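Local coordinates for fibronectin-binding protein BBK32 (Borrelia burgdorferi, PDB 6N1L) that binds fibronectin and, through its complement inhibitory domain, probably binds the protease C1r to block the classical pathway of complement, at residues L76-Y79 with I80-S83; D95-A98 with K99-L102; M136-S139 with L140-V143. All coordinates share one frame; numbering follows the deposited sequence.

Interaction 1 of 3, residues L76-Y79 with I80-S83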
ATOM      1  N   LEU A  76       3.247   5.487   1.036  1.00 30.48           N
ATOM      2  CA  LEU A  76       1.782   5.443   0.996  1.00 29.29           C
ATOM      3  C   LEU A  76       1.166   6.440   1.978  1.00 28.99           C
ATOM      4  O   LEU A  76       0.260   7.202   1.615  1.00 31.24           O
ATOM      5  CB  LEU A  76       1.301   4.021   1.290  1.00 28.73           C
ATOM      6  CG  LEU A  76      -0.208   3.802   1.465  1.00 28.70           C
ATOM      7  CD1 LEU A  76      -0.974   4.235   0.224  1.00 29.67           C
ATOM      8  CD2 LEU A  76      -0.452   2.321   1.732  1.00 28.75           C
ATOM      9  N   LEU A  77       1.616   6.426   3.235  1.00 28.06           N
ATOM     10  CA  LEU A  77       1.100   7.362   4.228  1.00 32.85           C
ATOM     11  C   LEU A  77       1.282   8.805   3.770  1.00 36.73           C
ATOM     12  O   LEU A  77       0.351   9.624   3.846  1.00 31.34           O
ATOM     13  CB  LEU A  77       1.791   7.136   5.571  1.00 33.24           C
ATOM     14  CG  LEU A  77       1.306   7.962   6.761  1.00 33.46           C
ATOM     15  CD1 LEU A  77      -0.220   7.813   6.974  1.00 32.44           C
ATOM     16  CD2 LEU A  77       2.082   7.615   8.029  1.00 38.39           C
ATOM     17  N   ASN A  78       2.481   9.136   3.291  1.00 34.09           N
ATOM     18  CA  ASN A  78       2.743  10.515   2.886  1.00 37.76           C
ATOM     19  C   ASN A  78       1.804  10.964   1.772  1.00 36.20           C
ATOM     20  O   ASN A  78       1.286  12.087   1.811  1.00 37.41           O
ATOM     21  CB  ASN A  78       4.204  10.672   2.460  1.00 38.63           C
ATOM     22  CG  ASN A  78       5.160  10.613   3.636  1.00 39.01           C
ATOM     23  OD1 ASN A  78       4.750  10.732   4.788  1.00 44.97           O
ATOM     24  ND2 ASN A  78       6.457  10.445   3.345  1.00 47.65           N
ATOM     25  N   TYR A  79       1.566  10.107   0.771  1.00 33.24           N
ATOM     26  CA  TYR A  79       0.643  10.479  -0.296  1.00 34.22           C
ATOM     27  C   TYR A  79      -0.753  10.746   0.264  1.00 32.10           C
ATOM     28  O   TYR A  79      -1.418  11.711  -0.140  1.00 33.49           O
ATOM     29  CB  TYR A  79       0.587   9.387  -1.365  1.00 32.58           C
ATOM     30  CG  TYR A  79       1.724   9.423  -2.375  1.00 35.12           C
ATOM     31  CD1 TYR A  79       2.121  10.622  -2.966  1.00 36.46           C
ATOM     32  CD2 TYR A  79       2.398   8.260  -2.738  1.00 34.29           C
ATOM     33  CE1 TYR A  79       3.158  10.658  -3.893  1.00 40.02           C
ATOM     34  CE2 TYR A  79       3.431   8.285  -3.656  1.00 36.63           C
ATOM     35  CZ  TYR A  79       3.807   9.483  -4.233  1.00 38.78           C
ATOM     36  OH  TYR A  79       4.834   9.501  -5.147  1.00 43.33           O
ATOM     37  N   ILE A  80      -1.215   9.912   1.198  1.00 28.88           N
ATOM     38  CA  ILE A  80      -2.553  10.112   1.760  1.00 31.42           C
ATOM     39  C   ILE A  80      -2.581  11.339   2.667  1.00 31.23           C
ATOM     40  O   ILE A  80      -3.580  12.071   2.713  1.00 32.04           O
ATOM     41  CB  ILE A  80      -3.023   8.844   2.504  1.00 28.87           C
ATOM     42  CG1 ILE A  80      -3.187   7.689   1.513  1.00 30.00           C
ATOM     43  CG2 ILE A  80      -4.346   9.087   3.257  1.00 29.54           C
ATOM     44  CD1 ILE A  80      -4.088   8.014   0.355  1.00 32.53           C
ATOM     45  N   GLN A  81      -1.493  11.592   3.401  1.00 30.82           N
ATOM     46  CA  GLN A  81      -1.486  12.739   4.304  1.00 37.19           C
ATOM     47  C   GLN A  81      -1.526  14.047   3.527  1.00 34.99           C
ATOM     48  O   GLN A  81      -2.207  14.997   3.944  1.00 34.86           O
ATOM     49  CB  GLN A  81      -0.273  12.687   5.230  1.00 37.74           C
ATOM     50  CG  GLN A  81      -0.377  11.590   6.271  1.00 39.81           C
ATOM     51  CD  GLN A  81       0.752  11.622   7.276  1.00 41.87           C
ATOM     52  OE1 GLN A  81       1.892  11.921   6.929  1.00 41.12           O
ATOM     53  NE2 GLN A  81       0.439  11.303   8.528  1.00 50.00           N
ATOM     54  N   VAL A  82      -0.839  14.102   2.378  1.00 34.82           N
ATOM     55  CA  VAL A  82      -0.960  15.257   1.486  1.00 38.68           C
ATOM     56  C   VAL A  82      -2.380  15.359   0.935  1.00 39.14           C
ATOM     57  O   VAL A  82      -2.935  16.464   0.805  1.00 35.13           O
ATOM     58  CB  VAL A  82       0.072  15.169   0.349  1.00 39.37           C
ATOM     59  CG1 VAL A  82      -0.169  16.270  -0.699  1.00 40.74           C
ATOM     60  CG2 VAL A  82       1.479  15.245   0.905  1.00 38.97           C
ATOM     61  N   SER A  83      -2.977  14.217   0.580  1.00 32.96           N
ATOM     62  CA  SER A  83      -4.350  14.212   0.085  1.00 32.33           C
ATOM     63  C   SER A  83      -5.293  14.811   1.116  1.00 32.20           C
ATOM     64  O   SER A  83      -6.154  15.635   0.775  1.00 34.17           O
ATOM     65  CB  SER A  83      -4.790  12.786  -0.252  1.00 32.86           C
ATOM     66  OG  SER A  83      -4.219  12.370  -1.485  1.00 41.94           O
TER
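The carbonyl oxygen of Tyr79 is gripped twice by Ser83, one turn further along the α-helix 66-87 of this helical bundle. Ser83 N donates the regular i to i+4 bond at 3.0 Å, and Ser83 OG adds a longer one to Tyr79 O at 3.2 Å. The two donors come in from opposite faces of the carbonyl plane. Ser83 OG gets there because it stands anti to its own carbonyl carbon (chi1 -77°), beside the backbone N, and a buried hydroxyl is thereby satisfied within its own helix. Tyr79 and Ser83 both look onto helix 9-44, where each touches Asn19.

Leu77 and Gln81 meet along another side. Gln81 N bonds to Leu77 O at 2.7 Å, and the Gln81 chain, extended beyond CG, slants across the isobutyl group of Leu77 and lays its amide carbon CD 3.7 Å from Leu77 CG. The amide end is held by Glu106 of helix 93-117, which accepts from Gln81 NE2. Leu76 and Ile80 are buried, both resting on Ile109 of helix 93-117. Their side chains also approach each other, Leu76 CD1 lying 4.3 Å from Ile80 CG1.

Interaction 2 of 3, residues D95-A98 with K99-L102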
ATOM      1  N   ASP A  95     -17.277  16.333  -2.367  1.00 47.47           N
ATOM      2  CA  ASP A  95     -15.848  16.289  -2.109  1.00 46.08           C
ATOM      3  C   ASP A  95     -15.518  16.342  -0.621  1.00 44.44           C
ATOM      4  O   ASP A  95     -14.438  15.886  -0.235  1.00 40.25           O
ATOM      5  CB  ASP A  95     -15.113  17.393  -2.885  1.00 43.55           C
ATOM      6  CG  ASP A  95     -15.691  18.784  -2.663  1.00 50.32           C
ATOM      7  OD1 ASP A  95     -16.429  18.993  -1.677  1.00 52.46           O
ATOM      8  OD2 ASP A  95     -15.394  19.672  -3.496  1.00 48.96           O
ATOM      9  N   THR A  96     -16.421  16.845   0.231  1.00 44.12           N
ATOM     10  CA  THR A  96     -16.191  16.674   1.662  1.00 38.62           C
ATOM     11  C   THR A  96     -16.332  15.210   2.059  1.00 41.99           C
ATOM     12  O   THR A  96     -15.666  14.756   2.996  1.00 41.09           O
ATOM     13  CB  THR A  96     -17.139  17.544   2.500  1.00 46.21           C
ATOM     14  OG1 THR A  96     -18.501  17.274   2.142  1.00 49.79           O
ATOM     15  CG2 THR A  96     -16.827  19.030   2.320  1.00 41.06           C
ATOM     16  N   HIS A  97     -17.184  14.458   1.357  1.00 41.61           N
ATOM     17  CA  HIS A  97     -17.270  13.024   1.606  1.00 42.78           C
ATOM     18  C   HIS A  97     -15.966  12.326   1.231  1.00 35.92           C
ATOM     19  O   HIS A  97     -15.508  11.429   1.950  1.00 41.91           O
ATOM     20  CB  HIS A  97     -18.438  12.422   0.830  1.00 46.81           C
ATOM     21  CG  HIS A  97     -18.604  10.952   1.046  1.00 50.26           C
ATOM     22  ND1 HIS A  97     -18.782  10.061   0.010  1.00 53.29           N
ATOM     23  CD2 HIS A  97     -18.604  10.215   2.183  1.00 48.43           C
ATOM     24  CE1 HIS A  97     -18.890   8.839   0.498  1.00 53.23           C
ATOM     25  NE2 HIS A  97     -18.786   8.905   1.813  1.00 55.54           N
ATOM     26  N   ALA A  98     -15.371  12.707   0.101  1.00 40.90           N
ATOM     27  CA  ALA A  98     -14.049  12.190  -0.249  1.00 36.83           C
ATOM     28  C   ALA A  98     -13.033  12.502   0.843  1.00 39.42           C
ATOM     29  O   ALA A  98     -12.230  11.641   1.221  1.00 35.33           O
ATOM     30  CB  ALA A  98     -13.594  12.770  -1.583  1.00 39.46           C
ATOM     31  N   LYS A  99     -13.041  13.730   1.361  1.00 33.82           N
ATOM     32  CA  LYS A  99     -12.125  14.061   2.451  1.00 36.33           C
ATOM     33  C   LYS A  99     -12.344  13.149   3.656  1.00 36.24           C
ATOM     34  O   LYS A  99     -11.383  12.708   4.303  1.00 31.50           O
ATOM     35  CB  LYS A  99     -12.288  15.534   2.836  1.00 33.42           C
ATOM     36  CG  LYS A  99     -11.320  16.039   3.898  1.00 36.09           C
ATOM     37  CD  LYS A  99     -11.904  15.914   5.295  1.00 38.51           C
ATOM     38  CE  LYS A  99     -11.143  16.772   6.289  1.00 42.85           C
ATOM     39  NZ  LYS A  99     -11.779  16.716   7.636  1.00 42.26           N
ATOM     40  N   ARG A 100     -13.605  12.857   3.988  1.00 30.54           N
ATOM     41  CA  ARG A 100     -13.858  11.999   5.135  1.00 30.78           C
ATOM     42  C   ARG A 100     -13.322  10.588   4.908  1.00 35.81           C
ATOM     43  O   ARG A 100     -12.769   9.972   5.827  1.00 32.89           O
ATOM     44  CB  ARG A 100     -15.357  11.980   5.443  1.00 36.96           C
ATOM     45  CG  ARG A 100     -15.847  13.320   5.980  1.00 37.63           C
ATOM     46  CD  ARG A 100     -17.301  13.229   6.473  1.00 40.61           C
ATOM     47  NE  ARG A 100     -18.238  13.091   5.359  1.00 44.68           N
ATOM     48  CZ  ARG A 100     -18.785  14.114   4.711  1.00 45.51           C
ATOM     49  NH1 ARG A 100     -18.493  15.362   5.059  1.00 46.06           N
ATOM     50  NH2 ARG A 100     -19.626  13.891   3.710  1.00 49.82           N
ATOM     51  N   LYS A 101     -13.467  10.062   3.693  1.00 34.95           N
ATOM     52  CA  LYS A 101     -12.934   8.729   3.417  1.00 34.99           C
ATOM     53  C   LYS A 101     -11.413   8.716   3.519  1.00 31.66           C
ATOM     54  O   LYS A 101     -10.828   7.771   4.050  1.00 31.80           O
ATOM     55  CB  LYS A 101     -13.375   8.263   2.033  1.00 37.79           C
ATOM     56  CG  LYS A 101     -14.877   8.028   1.899  1.00 44.39           C
ATOM     57  CD  LYS A 101     -15.253   7.628   0.472  1.00 50.17           C
ATOM     58  CE  LYS A 101     -14.641   6.288   0.075  1.00 52.22           C
ATOM     59  NZ  LYS A 101     -14.956   5.201   1.057  1.00 59.02           N
ATOM     60  N   LEU A 102     -10.763   9.768   3.019  1.00 30.81           N
ATOM     61  CA  LEU A 102      -9.308   9.838   3.063  1.00 30.03           C
ATOM     62  C   LEU A 102      -8.790   9.898   4.496  1.00 31.15           C
ATOM     63  O   LEU A 102      -7.771   9.284   4.818  1.00 29.81           O
ATOM     64  CB  LEU A 102      -8.835  11.053   2.255  1.00 28.00           C
ATOM     65  CG  LEU A 102      -9.019  10.978   0.742  1.00 31.03           C
ATOM     66  CD1 LEU A 102      -8.764  12.324   0.118  1.00 33.03           C
ATOM     67  CD2 LEU A 102      -8.055   9.962   0.128  1.00 34.32           C
TER
HETATM   68  O   HOH W   1     -20.262  18.152   4.595  1.00 51.39           O
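Arg100 leaves the backbone with CG beside its own N (chi1 -69°) and then bends at chi3 (-71°), which folds its guanidinium back over the preceding turn of the α-helix 93-117 of the helical bundle, where Thr96 and His97 lie. One face of the guanidinium rests on that turn: Thr96 O and His97 CA both sit beneath it, off toward its rim, with Arg100 NH2 3.3 Å from His97 CA. Thr96 O lies 3.5 Å from the guanidinium plane of Arg100, which makes this packing over a face. The same oxygen takes its helical bond from Arg100 N at 3.0 Å.

The side chains of Thr96 and Arg100 run side by side and point the same way. Water 1 joins their ends, donating to Thr96 OG1 at 3.1 Å and accepting a weak bond from Arg100 NH1. The strongest polar partner of the Thr96 hydroxyl is Tyr92 O, one turn back, and Ile93 O is a further hydrogen-bond partner.

His97 turns its ring the other way along the helix, CG anti to the backbone N (chi1 -179°), which carries the ring toward the following turn and beneath Lys101. The aliphatic part of Lys101 passes obliquely over one ring face in a CH-pi contact, Lys101 CD lying 4.2 Å from the ring centroid. His97 and Lys101 also touch Ile146 of helix 122-147, and Lys99 forms a salt bridge with Glu103.

Ala98 and Leu102 are buried, the former against Ile146 and Ile147, the latter reaching Val16 and Val20 of helix 9-44. The helical bond from Leu102 N to Ala98 O measures 3.0 Å, and Leu102 CG packs 3.3 Å from the same oxygen.

Interaction 3 of 3, residues M136-S139 with L140-V143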
ATOM      1  N   MET A 136      -8.248  -1.081   0.814  1.00 28.83           N
ATOM      2  CA  MET A 136      -7.903   0.333   0.772  1.00 29.72           C
ATOM      3  C   MET A 136      -7.747   0.837  -0.660  1.00 30.61           C
ATOM      4  O   MET A 136      -8.215   1.930  -0.999  1.00 32.51           O
ATOM      5  CB  MET A 136      -6.620   0.546   1.573  1.00 29.93           C
ATOM      6  CG  MET A 136      -6.162   1.985   1.671  1.00 31.73           C
ATOM      7  SD  MET A 136      -4.657   2.079   2.660  1.00 33.01           S
ATOM      8  CE  MET A 136      -5.280   1.576   4.260  1.00 36.35           C
ATOM      9  N   ARG A 137      -7.084   0.057  -1.526  1.00 27.05           N
ATOM     10  CA  ARG A 137      -6.963   0.471  -2.921  1.00 27.34           C
ATOM     11  C   ARG A 137      -8.335   0.637  -3.565  1.00 31.49           C
ATOM     12  O   ARG A 137      -8.558   1.581  -4.330  1.00 35.55           O
ATOM     13  CB  ARG A 137      -6.131  -0.550  -3.700  1.00 30.22           C
ATOM     14  CG  ARG A 137      -5.845  -0.146  -5.133  1.00 33.09           C
ATOM     15  CD  ARG A 137      -4.877  -1.150  -5.797  1.00 30.89           C
ATOM     16  NE  ARG A 137      -5.462  -2.486  -5.849  1.00 33.92           N
ATOM     17  CZ  ARG A 137      -4.874  -3.549  -6.400  1.00 38.26           C
ATOM     18  NH1 ARG A 137      -3.672  -3.447  -6.952  1.00 32.47           N
ATOM     19  NH2 ARG A 137      -5.495  -4.718  -6.406  1.00 36.49           N
ATOM     20  N   ASP A 138      -9.262  -0.276  -3.265  1.00 32.67           N
ATOM     21  CA  ASP A 138     -10.621  -0.153  -3.786  1.00 36.79           C
ATOM     22  C   ASP A 138     -11.297   1.107  -3.258  1.00 37.78           C
ATOM     23  O   ASP A 138     -11.937   1.843  -4.019  1.00 37.11           O
ATOM     24  CB  ASP A 138     -11.438  -1.392  -3.417  1.00 32.45           C
ATOM     25  CG  ASP A 138     -11.055  -2.617  -4.248  1.00 39.87           C
ATOM     26  OD1 ASP A 138     -10.318  -2.463  -5.246  1.00 41.27           O
ATOM     27  OD2 ASP A 138     -11.499  -3.727  -3.890  1.00 44.75           O
ATOM     28  N   SER A 139     -11.137   1.390  -1.962  1.00 36.79           N
ATOM     29  CA  SER A 139     -11.724   2.607  -1.397  1.00 39.50           C
ATOM     30  C   SER A 139     -11.125   3.855  -2.030  1.00 40.83           C
ATOM     31  O   SER A 139     -11.840   4.831  -2.296  1.00 35.83           O
ATOM     32  CB  SER A 139     -11.535   2.647   0.124  1.00 37.30           C
ATOM     33  OG  SER A 139     -12.125   1.535   0.770  1.00 45.11           O
ATOM     34  N   LEU A 140      -9.812   3.856  -2.272  1.00 32.71           N
ATOM     35  CA  LEU A 140      -9.193   4.986  -2.955  1.00 33.26           C
ATOM     36  C   LEU A 140      -9.728   5.150  -4.373  1.00 39.58           C
ATOM     37  O   LEU A 140      -9.837   6.278  -4.865  1.00 41.00           O
ATOM     38  CB  LEU A 140      -7.670   4.821  -2.984  1.00 30.68           C
ATOM     39  CG  LEU A 140      -6.984   4.911  -1.616  1.00 31.82           C
ATOM     40  CD1 LEU A 140      -5.509   4.523  -1.739  1.00 29.83           C
ATOM     41  CD2 LEU A 140      -7.117   6.318  -1.020  1.00 33.00           C
ATOM     42  N   LYS A 141     -10.057   4.042  -5.042  1.00 38.36           N
ATOM     43  CA  LYS A 141     -10.665   4.131  -6.365  1.00 41.35           C
ATOM     44  C   LYS A 141     -12.043   4.782  -6.289  1.00 43.97           C
ATOM     45  O   LYS A 141     -12.421   5.553  -7.179  1.00 46.10           O
ATOM     46  CB  LYS A 141     -10.753   2.738  -6.994  1.00 43.94           C
ATOM     47  CG  LYS A 141      -9.423   2.232  -7.544  1.00 47.33           C
ATOM     48  CD  LYS A 141      -9.471   0.729  -7.824  1.00 49.31           C
ATOM     49  CE  LYS A 141      -8.101   0.184  -8.183  1.00 51.31           C
ATOM     50  NZ  LYS A 141      -7.650   0.632  -9.532  1.00 55.83           N
ATOM     51  N   GLU A 142     -12.805   4.476  -5.236  1.00 42.54           N
ATOM     52  CA  GLU A 142     -14.072   5.169  -5.001  1.00 46.92           C
ATOM     53  C   GLU A 142     -13.858   6.667  -4.824  1.00 48.81           C
ATOM     54  O   GLU A 142     -14.616   7.480  -5.371  1.00 50.12           O
ATOM     55  CB  GLU A 142     -14.763   4.588  -3.775  1.00 44.59           C
ATOM     56  CG  GLU A 142     -15.629   3.388  -4.086  1.00 51.60           C
ATOM     57  CD  GLU A 142     -15.616   2.340  -2.990  1.00 57.99           C
ATOM     58  OE1 GLU A 142     -15.710   2.706  -1.794  1.00 58.88           O
ATOM     59  OE2 GLU A 142     -15.516   1.139  -3.331  1.00 62.13           O
ATOM     60  N   VAL A 143     -12.838   7.049  -4.048  1.00 44.18           N
ATOM     61  CA  VAL A 143     -12.535   8.463  -3.836  1.00 45.12           C
ATOM     62  C   VAL A 143     -12.330   9.163  -5.169  1.00 52.01           C
ATOM     63  O   VAL A 143     -12.855  10.261  -5.403  1.00 50.85           O
ATOM     64  CB  VAL A 143     -11.302   8.615  -2.924  1.00 37.47           C
ATOM     65  CG1 VAL A 143     -10.678   9.995  -3.091  1.00 38.96           C
ATOM     66  CG2 VAL A 143     -11.670   8.340  -1.474  1.00 38.22           C
TER
HETATM   67  O   HOH W   2     -15.122   2.071   0.887  1.00 51.89           O
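Lys141 CE approaches the guanidinium of Arg137 obliquely. The two side chains run side by side in the same direction along the α-helix 122-147, touching through their methylenes, with Arg137 CG 3.8 Å from Lys141 CE. Their charged ends stay apart, Arg137 NE lying 5.3 Å from Lys141 NZ. Arg137 NH1 is held instead by Thr28 OG1 of helix 9-44. The carboxylate of Asp138 has its oxygen OD1 4.2 Å from Lys141 CD, and the two side chains slant across each other.

Water 2 spans Ser139 and Glu142, lying 3.0 Å from Ser139 OG and donating to Glu142 OE1 at 2.8 Å. Glu142 CG stands beside its backbone N (chi1 -87°), which sends the side chain back along the helix, and a further bend at chi2 sets the carboxylate near the water. Ser139 OG also bonds to Leu135 O.

On the buried side, Met136 and Leu140 pack against Ile105 of helix 93-117 and Ile27 of helix 9-44; Met136 CG comes to 4.3 Å from Leu140 CD1. Leu140 N bonds to Met136 O at 2.8 Å. The stretch is thus amphipathic: apolar groups join three helices of the bundle, while the side chains of the basic pair meet through methylenes, their charged ends apart. Asp138 OD1, 5.9 Å from Lys141 NZ, may temper any repulsion between the two positive charges.

In the fold
The three interactions lie on three successive helices, 66-87, 93-117 and 122-147, and meet mainly through apolar side chains. Interactions 2 and 3 have centres about 11 Å apart; interaction 1 lies about 14 Å from each, centre to centre. Leu102 and Leu140 join the three: Leu140 CD2 packs 3.7 Å from Ile80 CD1 and 3.9 Å from Leu102 CD2, while Leu102 CD1 lies 4.0 Å from Ser83 CB. Interactions 2 and 3 also meet through Lys101, whose CB lies 3.9 Å from Val143 CG2 and whose NZ comes to 3.9 Å from Glu142 OE1, a long and weak approach of opposite charges. Their buried side chains form part of the packed interior of the complement inhibitory domain.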